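Local coordinates for B-cell lymphoma 3-encoded protein (Homo sapiens, PDB 1K1A), which regulates transcription of NF-kappa-B target genes, keeping p50 from entering the nucleus when cytoplasmic and acting as an activator when nuclear, at residues Asp40-His51 and Leu65-Asp76; Ser184-Gly192 and Leu211-Pro219. All blocks are in the same frame, centred on the assembly; numbering follows the deposited sequence.

How the contacts relate
Both contacts belong to the single ankyrin repeat domain modelled here, a stack of helices and loops with no strand, and lie on opposite sides of its centre. Contact 1 comes first along the chain: it joins the loop leading into the second repeat, and the start of its first helix, to the end of its second helix and the loop beyond. Contact 2 comes later and sets helix 186-193 of the sixth repeat against the hairpin that opens the seventh. Their centres are 43 Å apart and their nearest atoms about 28 Å, so they do not touch. In both, a helix histidine (His51, His188) lies against the following loop, repeated local packing that probably builds the elongated domain.

Contact 1 of 2, residues Asp40-His51 and Leu65-Asp76; sequences DIYNNLRQTPLH and LVTAGASPMALD
A carboxylate closes the base of the hairpin before helix 49-55: Asp40 takes the backbone N-H of Ser71 on the syn lone pair of OD2, with Ser71 N to Asp40 OD2 2.7 Å and nearly straight at 165°. Its CG lies beside its own backbone N (chi1 -72°), which also lays OD1 against the methyl of Ala70. Toward the hairpin tip, the Tyr42 hydroxyl donates to the next loop, OH to Leu75 O 2.8 Å, and a water bridges the same OH to Leu75 N. The His51 ring is sandwiched: Thr48 OG1, the helix N-cap that accepts from His51 N, lies over one face, and Asp76 CB over the other, 4.0 Å from the ring centroid as a CH-pi contact. Ala74 O meets the edge of that ring, 3.0 Å from CE1. Asp76 OD1 itself is taken by the backbone of His78 and Gln80. At the helices, Leu50 runs obliquely across Val66, CD1 to CG2 3.8 Å, while Leu65 CD1 rests on the Leu50 backbone. Polar bonds thus tie the loops together beside an apolar helix pair, and the carboxylate of Asp40 is probably stabilised as an anion by the amide it holds.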
loop_
_atom_site.group_PDB
_atom_site.type_symbol
_atom_site.label_atom_id
_atom_site.label_comp_id
_atom_site.label_asym_id
_atom_site.label_seq_id
_atom_site.Cartn_x
_atom_site.Cartn_y
_atom_site.Cartn_z
ATOM N N ASP A 40 -19.684 7.417 -10.158
ATOM C CA ASP A 40 -18.531 6.638 -10.585
ATOM C C ASP A 40 -18.543 6.433 -12.088
ATOM O O ASP A 40 -18.676 5.308 -12.573
ATOM C CB ASP A 40 -18.489 5.294 -9.860
ATOM C CG ASP A 40 -18.098 5.436 -8.397
ATOM O OD1 ASP A 40 -17.259 6.315 -8.082
ATOM O OD2 ASP A 40 -18.569 4.711 -7.494
ATOM N N ILE A 41 -18.424 7.538 -12.817
ATOM C CA ILE A 41 -18.389 7.516 -14.268
ATOM C C ILE A 41 -16.949 7.601 -14.742
ATOM O O ILE A 41 -16.172 8.422 -14.269
ATOM C CB ILE A 41 -19.212 8.675 -14.856
ATOM C CG1 ILE A 41 -18.915 9.984 -14.124
ATOM C CG2 ILE A 41 -20.700 8.356 -14.775
ATOM C CD1 ILE A 41 -19.951 10.347 -13.095
ATOM N N TYR A 42 -16.597 6.736 -15.670
ATOM C CA TYR A 42 -15.237 6.673 -16.181
ATOM C C TYR A 42 -14.984 7.613 -17.362
ATOM O O TYR A 42 -15.857 7.803 -18.204
ATOM C CB TYR A 42 -14.940 5.247 -16.636
ATOM C CG TYR A 42 -14.759 4.240 -15.519
ATOM C CD1 TYR A 42 -13.650 4.293 -14.689
ATOM C CD2 TYR A 42 -15.682 3.215 -15.319
ATOM C CE1 TYR A 42 -13.460 3.361 -13.674
ATOM C CE2 TYR A 42 -15.500 2.271 -14.308
ATOM C CZ TYR A 42 -14.377 2.354 -13.492
ATOM O OH TYR A 42 -14.175 1.432 -12.487
ATOM N N ASN A 43 -13.791 8.207 -17.409
ATOM C CA ASN A 43 -13.331 8.897 -18.615
ATOM C C ASN A 43 -12.592 7.849 -19.462
ATOM O O ASN A 43 -12.638 6.660 -19.143
ATOM C CB ASN A 43 -12.434 10.110 -18.279
ATOM C CG ASN A 43 -11.157 9.713 -17.545
ATOM O OD1 ASN A 43 -10.821 8.543 -17.477
ATOM N ND2 ASN A 43 -10.443 10.699 -16.997
ATOM N N ASN A 44 -11.908 8.258 -20.529
ATOM C CA ASN A 44 -11.256 7.267 -21.388
ATOM C C ASN A 44 -9.975 6.694 -20.830
ATOM O O ASN A 44 -9.378 5.790 -21.420
ATOM C CB ASN A 44 -11.031 7.809 -22.792
ATOM C CG ASN A 44 -12.271 7.766 -23.603
ATOM O OD1 ASN A 44 -13.217 8.507 -23.341
ATOM N ND2 ASN A 44 -12.309 6.873 -24.573
ATOM N N LEU A 45 -9.576 7.206 -19.678
ATOM C CA LEU A 45 -8.397 6.717 -18.974
ATOM C C LEU A 45 -8.814 5.770 -17.870
ATOM O O LEU A 45 -7.987 5.300 -17.091
ATOM C CB LEU A 45 -7.617 7.896 -18.392
ATOM C CG LEU A 45 -6.954 8.753 -19.467
ATOM C CD1 LEU A 45 -6.353 10.019 -18.865
ATOM C CD2 LEU A 45 -5.888 7.931 -20.180
ATOM N N ARG A 46 -10.104 5.475 -17.825
ATOM C CA ARG A 46 -10.684 4.631 -16.782
ATOM C C ARG A 46 -10.489 5.204 -15.374
ATOM O O ARG A 46 -10.190 4.469 -14.419
ATOM C CB ARG A 46 -10.183 3.184 -16.866
ATOM C CG ARG A 46 -11.047 2.247 -16.059
ATOM C CD ARG A 46 -10.691 0.797 -16.162
ATOM N NE ARG A 46 -11.027 0.236 -17.464
ATOM C CZ ARG A 46 -10.531 -0.899 -17.915
ATOM N NH1 ARG A 46 -9.687 -1.584 -17.159
ATOM N NH2 ARG A 46 -10.875 -1.355 -19.111
ATOM N N GLN A 47 -10.663 6.517 -15.258
ATOM C CA GLN A 47 -10.638 7.204 -13.976
ATOM C C GLN A 47 -12.025 7.736 -13.655
ATOM O O GLN A 47 -12.687 8.315 -14.517
ATOM C CB GLN A 47 -9.686 8.409 -14.024
ATOM C CG GLN A 47 -8.295 8.108 -14.544
ATOM C CD GLN A 47 -7.486 9.367 -14.784
ATOM O OE1 GLN A 47 -7.983 10.328 -15.372
ATOM N NE2 GLN A 47 -6.243 9.368 -14.327
ATOM N N THR A 48 -12.464 7.545 -12.419
ATOM C CA THR A 48 -13.668 8.200 -11.939
ATOM C C THR A 48 -13.241 9.532 -11.358
ATOM O O THR A 48 -12.047 9.776 -11.165
ATOM C CB THR A 48 -14.337 7.382 -10.830
ATOM O OG1 THR A 48 -13.456 7.290 -9.698
ATOM C CG2 THR A 48 -14.546 5.923 -11.260
ATOM N N PRO A 49 -14.201 10.410 -11.099
ATOM C CA PRO A 49 -13.911 11.667 -10.401
ATOM C C PRO A 49 -13.197 11.459 -9.055
ATOM O O PRO A 49 -12.328 12.265 -8.714
ATOM C CB PRO A 49 -15.295 12.280 -10.208
ATOM C CG PRO A 49 -16.056 11.797 -11.398
ATOM C CD PRO A 49 -15.604 10.334 -11.549
ATOM N N LEU A 50 -13.513 10.378 -8.329
ATOM C CA LEU A 50 -12.857 10.117 -7.051
ATOM C C LEU A 50 -11.370 9.798 -7.242
ATOM O O LEU A 50 -10.522 10.283 -6.484
ATOM C CB LEU A 50 -13.563 8.989 -6.274
ATOM C CG LEU A 50 -12.992 8.597 -4.899
ATOM C CD1 LEU A 50 -12.954 9.803 -3.942
ATOM C CD2 LEU A 50 -13.797 7.475 -4.302
ATOM N N HIS A 51 -11.059 8.977 -8.242
ATOM C CA HIS A 51 -9.671 8.673 -8.558
ATOM C C HIS A 51 -8.941 9.991 -8.766
ATOM O O HIS A 51 -7.831 10.179 -8.282
ATOM C CB HIS A 51 -9.554 7.863 -9.855
ATOM C CG HIS A 51 -10.097 6.465 -9.771
ATOM N ND1 HIS A 51 -9.844 5.619 -8.711
ATOM C CD2 HIS A 51 -10.848 5.755 -10.645
ATOM C CE1 HIS A 51 -10.434 4.457 -8.926
ATOM N NE2 HIS A 51 -11.054 4.514 -10.090
ATOM N N LEU A 65 -17.273 13.476 -2.299
ATOM C CA LEU A 65 -17.618 12.419 -3.238
ATOM C C LEU A 65 -17.961 11.108 -2.542
ATOM O O LEU A 65 -18.946 10.462 -2.881
ATOM C CB LEU A 65 -16.490 12.197 -4.261
ATOM C CG LEU A 65 -16.286 13.302 -5.312
ATOM C CD1 LEU A 65 -15.083 12.977 -6.182
ATOM C CD2 LEU A 65 -17.526 13.481 -6.172
ATOM N N VAL A 66 -17.145 10.718 -1.569
ATOM C CA VAL A 66 -17.394 9.466 -0.854
ATOM C C VAL A 66 -18.701 9.529 -0.059
ATOM O O VAL A 66 -19.524 8.614 -0.126
ATOM C CB VAL A 66 -16.218 9.091 0.042
ATOM C CG1 VAL A 66 -16.548 7.824 0.858
ATOM C CG2 VAL A 66 -14.975 8.856 -0.835
ATOM N N THR A 67 -18.920 10.637 0.644
ATOM C CA THR A 67 -20.140 10.790 1.419
ATOM C C THR A 67 -21.379 10.804 0.501
ATOM O O THR A 67 -22.468 10.370 0.899
ATOM C CB THR A 67 -20.073 12.049 2.329
ATOM O OG1 THR A 67 -19.789 13.205 1.538
ATOM C CG2 THR A 67 -18.870 11.979 3.257
ATOM N N ALA A 68 -21.206 11.264 -0.735
ATOM C CA ALA A 68 -22.311 11.294 -1.699
ATOM C C ALA A 68 -22.603 9.942 -2.375
ATOM O O ALA A 68 -23.575 9.818 -3.122
ATOM C CB ALA A 68 -22.084 12.384 -2.755
ATOM N N GLY A 69 -21.753 8.943 -2.141
ATOM C CA GLY A 69 -22.001 7.614 -2.683
ATOM C C GLY A 69 -20.995 7.073 -3.690
ATOM O O GLY A 69 -21.188 5.975 -4.242
ATOM N N ALA A 70 -19.946 7.841 -3.978
ATOM C CA ALA A 70 -18.894 7.340 -4.872
ATOM C C ALA A 70 -18.166 6.191 -4.178
ATOM O O ALA A 70 -17.815 6.295 -3.005
ATOM C CB ALA A 70 -17.918 8.442 -5.239
ATOM N N SER A 71 -17.911 5.115 -4.913
ATOM C CA SER A 71 -17.316 3.912 -4.330
ATOM C C SER A 71 -15.798 3.959 -4.219
ATOM O O SER A 71 -15.100 4.194 -5.199
ATOM C CB SER A 71 -17.723 2.671 -5.135
ATOM O OG SER A 71 -17.064 1.507 -4.643
ATOM N N PRO A 72 -15.294 3.710 -3.016
ATOM C CA PRO A 72 -13.852 3.613 -2.784
ATOM C C PRO A 72 -13.261 2.363 -3.443
ATOM O O PRO A 72 -12.046 2.271 -3.558
ATOM C CB PRO A 72 -13.753 3.489 -1.256
ATOM C CG PRO A 72 -15.063 3.949 -0.747
ATOM C CD PRO A 72 -16.068 3.523 -1.776
ATOM N N MET A 73 -14.104 1.423 -3.872
ATOM C CA MET A 73 -13.601 0.199 -4.502
ATOM C C MET A 73 -13.598 0.204 -6.045
ATOM O O MET A 73 -13.161 -0.766 -6.657
ATOM C CB MET A 73 -14.345 -1.042 -3.985
ATOM C CG MET A 73 -14.213 -1.280 -2.478
ATOM S SD MET A 73 -12.519 -1.604 -1.953
ATOM C CE MET A 73 -12.250 -3.236 -2.684
ATOM N N ALA A 74 -14.097 1.270 -6.674
ATOM C CA ALA A 74 -14.059 1.348 -8.141
ATOM C C ALA A 74 -12.606 1.249 -8.594
ATOM O O ALA A 74 -11.725 1.893 -8.015
ATOM C CB ALA A 74 -14.682 2.648 -8.640
ATOM N N LEU A 75 -12.351 0.448 -9.622
ATOM C CA LEU A 75 -10.978 0.220 -10.079
ATOM C C LEU A 75 -10.571 1.130 -11.225
ATOM O O LEU A 75 -11.362 1.386 -12.120
ATOM C CB LEU A 75 -10.816 -1.232 -10.531
ATOM C CG LEU A 75 -11.209 -2.268 -9.484
ATOM C CD1 LEU A 75 -10.935 -3.680 -10.015
ATOM C CD2 LEU A 75 -10.446 -2.006 -8.197
ATOM N N ASP A 76 -9.325 1.598 -11.208
ATOM C CA ASP A 76 -8.796 2.345 -12.351
ATOM C C ASP A 76 -8.158 1.407 -13.393
ATOM O O ASP A 76 -8.334 0.184 -13.320
ATOM C CB ASP A 76 -7.849 3.464 -11.905
ATOM C CG ASP A 76 -6.476 2.966 -11.523
ATOM O OD1 ASP A 76 -6.197 1.746 -11.640
ATOM O OD2 ASP A 76 -5.593 3.750 -11.107
HETATM O O HOH W 1 -14.382 -1.158 -10.736
HETATM O O HOH W 2 -10.196 -1.842 -14.480
HETATM O O HOH W 3 -5.594 6.443 -12.558
#

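Contact 2 of 2, residues Ser184-Gly192 and Leu211-Pro219; sequences SSALHSASG and LKNCHNDTP
Helix-to-hairpin packing between consecutive ankyrin repeats makes this contact: helix 186-193 of the sixth repeat and the residues just before it lie against the loop that opens the seventh. His188 fills the joint. CG anti to the carbonyl carbon (chi1 -71°) swings its ring into the base of the hairpin, where the carbonyls of Leu211 and Asp217 stand at its edge, CE1 being 3.0 Å from Asp217 O and NE2 3.1 Å from Leu211 O. Pro219 CD sits over one face, 3.9 Å from the ring centroid and 24° off the normal, a CH-pi contact; Ser184 OG lies over the opposite face, toward the rim. ND1 is buried here without a polar partner. Asn213 spans the gap, its ND2 donating to Ser184 OG at 3.1 Å, with that oxygen slightly out of the amide plane, while OD1 accepts weakly from His215 N in the turn and from Asp217 N just after it. Leu187 crosses Pro219 at about a right angle, CG to CB 3.7 Å. One helical turn on, Ser191 has OG anti to its backbone N (chi1 174°), from where it donates to Pro219 O over 2.7 Å; helix 226-232 touches both Leu187 and Ser191. A histidine from the first helix of one repeat, bedded in the hairpin at the start of the next, is typical of the ankyrin fold and its TPLH-like sequence, which reads SALH here.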
loop_
_atom_site.group_PDB
_atom_site.type_symbol
_atom_site.label_atom_id
_atom_site.label_comp_id
_atom_site.label_asym_id
_atom_site.label_seq_id
_atom_site.Cartn_x
_atom_site.Cartn_y
_atom_site.Cartn_z
ATOM N N SER A 184 12.859 -18.630 1.248
ATOM C CA SER A 184 13.786 -17.667 1.832
ATOM C C SER A 184 13.053 -16.628 2.692
ATOM O O SER A 184 11.923 -16.231 2.382
ATOM C CB SER A 184 14.600 -16.968 0.742
ATOM O OG SER A 184 15.573 -17.843 0.181
ATOM N N SER A 185 13.712 -16.186 3.761
ATOM C CA SER A 185 13.135 -15.205 4.680
ATOM C C SER A 185 13.812 -13.842 4.548
ATOM O O SER A 185 14.758 -13.677 3.779
ATOM C CB SER A 185 13.273 -15.700 6.120
ATOM O OG SER A 185 14.645 -15.766 6.498
ATOM N N ALA A 186 13.324 -12.865 5.306
ATOM C CA ALA A 186 13.927 -11.544 5.338
ATOM C C ALA A 186 15.409 -11.660 5.687
ATOM O O ALA A 186 16.259 -10.967 5.119
ATOM C CB ALA A 186 13.224 -10.672 6.361
ATOM N N LEU A 187 15.713 -12.542 6.622
ATOM C CA LEU A 187 17.095 -12.697 7.080
ATOM C C LEU A 187 18.034 -13.275 6.007
ATOM O O LEU A 187 19.211 -12.895 5.942
ATOM C CB LEU A 187 17.144 -13.526 8.367
ATOM C CG LEU A 187 18.469 -13.520 9.127
ATOM C CD1 LEU A 187 18.891 -12.110 9.482
ATOM C CD2 LEU A 187 18.368 -14.394 10.375
ATOM N N HIS A 188 17.527 -14.184 5.168
ATOM C CA HIS A 188 18.346 -14.691 4.059
ATOM C C HIS A 188 18.799 -13.517 3.208
ATOM O O HIS A 188 19.965 -13.418 2.849
ATOM C CB HIS A 188 17.567 -15.646 3.153
ATOM C CG HIS A 188 17.264 -16.972 3.769
ATOM N ND1 HIS A 188 18.083 -18.070 3.619
ATOM C CD2 HIS A 188 16.202 -17.393 4.491
ATOM C CE1 HIS A 188 17.550 -19.103 4.243
ATOM N NE2 HIS A 188 16.406 -18.718 4.778
ATOM N N SER A 189 17.859 -12.631 2.880
ATOM C CA SER A 189 18.147 -11.483 2.022
ATOM C C SER A 189 19.158 -10.524 2.630
ATOM O O SER A 189 20.141 -10.138 1.969
ATOM C CB SER A 189 16.860 -10.729 1.666
ATOM O OG SER A 189 16.211 -11.324 0.553
ATOM N N ALA A 190 18.920 -10.131 3.879
ATOM C CA ALA A 190 19.816 -9.212 4.577
ATOM C C ALA A 190 21.199 -9.821 4.752
ATOM O O ALA A 190 22.211 -9.142 4.567
ATOM C CB ALA A 190 19.232 -8.814 5.938
ATOM N N SER A 191 21.237 -11.102 5.101
ATOM C CA SER A 191 22.496 -11.804 5.332
ATOM C C SER A 191 23.305 -11.972 4.049
ATOM O O SER A 191 24.516 -11.730 4.034
ATOM C CB SER A 191 22.247 -13.175 5.968
ATOM O OG SER A 191 23.460 -13.911 6.058
ATOM N N GLY A 192 22.632 -12.396 2.981
ATOM C CA GLY A 192 23.282 -12.624 1.701
ATOM C C GLY A 192 23.822 -11.361 1.050
ATOM O O GLY A 192 24.765 -11.414 0.259
ATOM N N LEU A 211 16.564 -21.364 9.623
ATOM C CA LEU A 211 15.518 -21.623 8.646
ATOM C C LEU A 211 16.110 -21.933 7.272
ATOM O O LEU A 211 16.879 -21.143 6.729
ATOM C CB LEU A 211 14.588 -20.419 8.558
ATOM C CG LEU A 211 13.327 -20.597 7.728
ATOM C CD1 LEU A 211 12.499 -21.771 8.241
ATOM C CD2 LEU A 211 12.526 -19.312 7.759
ATOM N N LYS A 212 15.755 -23.088 6.720
ATOM C CA LYS A 212 16.285 -23.514 5.420
ATOM C C LYS A 212 15.379 -23.113 4.262
ATOM O O LYS A 212 14.154 -23.140 4.388
ATOM C CB LYS A 212 16.483 -25.031 5.396
ATOM C CG LYS A 212 17.330 -25.580 6.527
ATOM C CD LYS A 212 17.444 -27.104 6.430
ATOM C CE LYS A 212 18.237 -27.525 5.212
ATOM N NZ LYS A 212 19.679 -27.138 5.321
ATOM N N ASN A 213 15.977 -22.706 3.143
ATOM C CA ASN A 213 15.201 -22.445 1.935
ATOM C C ASN A 213 15.197 -23.672 1.029
ATOM O O ASN A 213 15.669 -24.740 1.428
ATOM C CB ASN A 213 15.658 -21.178 1.189
ATOM C CG ASN A 213 17.112 -21.253 0.691
ATOM O OD1 ASN A 213 17.679 -22.327 0.503
ATOM N ND2 ASN A 213 17.700 -20.092 0.460
ATOM N N CYS A 214 14.661 -23.524 -0.177
ATOM C CA CYS A 214 14.538 -24.665 -1.092
ATOM C C CYS A 214 15.898 -25.190 -1.535
ATOM O O CYS A 214 16.023 -26.342 -1.954
ATOM C CB CYS A 214 13.700 -24.295 -2.314
ATOM S SG CYS A 214 14.357 -22.928 -3.286
ATOM N N HIS A 215 16.912 -24.340 -1.449
ATOM C CA HIS A 215 18.266 -24.732 -1.817
ATOM C C HIS A 215 18.957 -25.347 -0.603
ATOM O O HIS A 215 20.125 -25.737 -0.670
ATOM C CB HIS A 215 19.049 -23.517 -2.344
ATOM C CG HIS A 215 20.393 -23.854 -2.920
ATOM N ND1 HIS A 215 21.541 -23.170 -2.577
ATOM C CD2 HIS A 215 20.771 -24.788 -3.825
ATOM C CE1 HIS A 215 22.568 -23.672 -3.242
ATOM N NE2 HIS A 215 22.127 -24.658 -4.003
ATOM N N ASN A 216 18.222 -25.439 0.502
ATOM C CA ASN A 216 18.747 -25.997 1.752
ATOM C C ASN A 216 19.731 -25.057 2.448
ATOM O O ASN A 216 20.482 -25.471 3.322
ATOM C CB ASN A 216 19.399 -27.371 1.521
ATOM C CG ASN A 216 18.420 -28.411 0.984
ATOM O OD1 ASN A 216 18.827 -29.441 0.432
ATOM N ND2 ASN A 216 17.129 -28.151 1.147
ATOM N N ASP A 217 19.714 -23.790 2.057
ATOM C CA ASP A 217 20.577 -22.774 2.655
ATOM C C ASP A 217 19.896 -22.106 3.854
ATOM O O ASP A 217 18.690 -21.860 3.823
ATOM C CB ASP A 217 20.870 -21.682 1.627
ATOM C CG ASP A 217 22.082 -21.973 0.777
ATOM O OD1 ASP A 217 22.831 -22.925 1.080
ATOM O OD2 ASP A 217 22.369 -21.280 -0.219
ATOM N N THR A 218 20.666 -21.819 4.905
ATOM C CA THR A 218 20.165 -21.013 6.022
ATOM C C THR A 218 20.800 -19.634 5.895
ATOM O O THR A 218 21.780 -19.470 5.170
ATOM C CB THR A 218 20.565 -21.617 7.386
ATOM O OG1 THR A 218 21.995 -21.733 7.460
ATOM C CG2 THR A 218 20.063 -23.042 7.535
ATOM N N PRO A 219 20.266 -18.641 6.597
ATOM C CA PRO A 219 20.859 -17.303 6.557
ATOM C C PRO A 219 22.335 -17.362 6.956
ATOM O O PRO A 219 23.152 -16.573 6.473
ATOM C CB PRO A 219 20.039 -16.529 7.592
ATOM C CG PRO A 219 18.723 -17.238 7.617
ATOM C CD PRO A 219 19.071 -18.697 7.457
#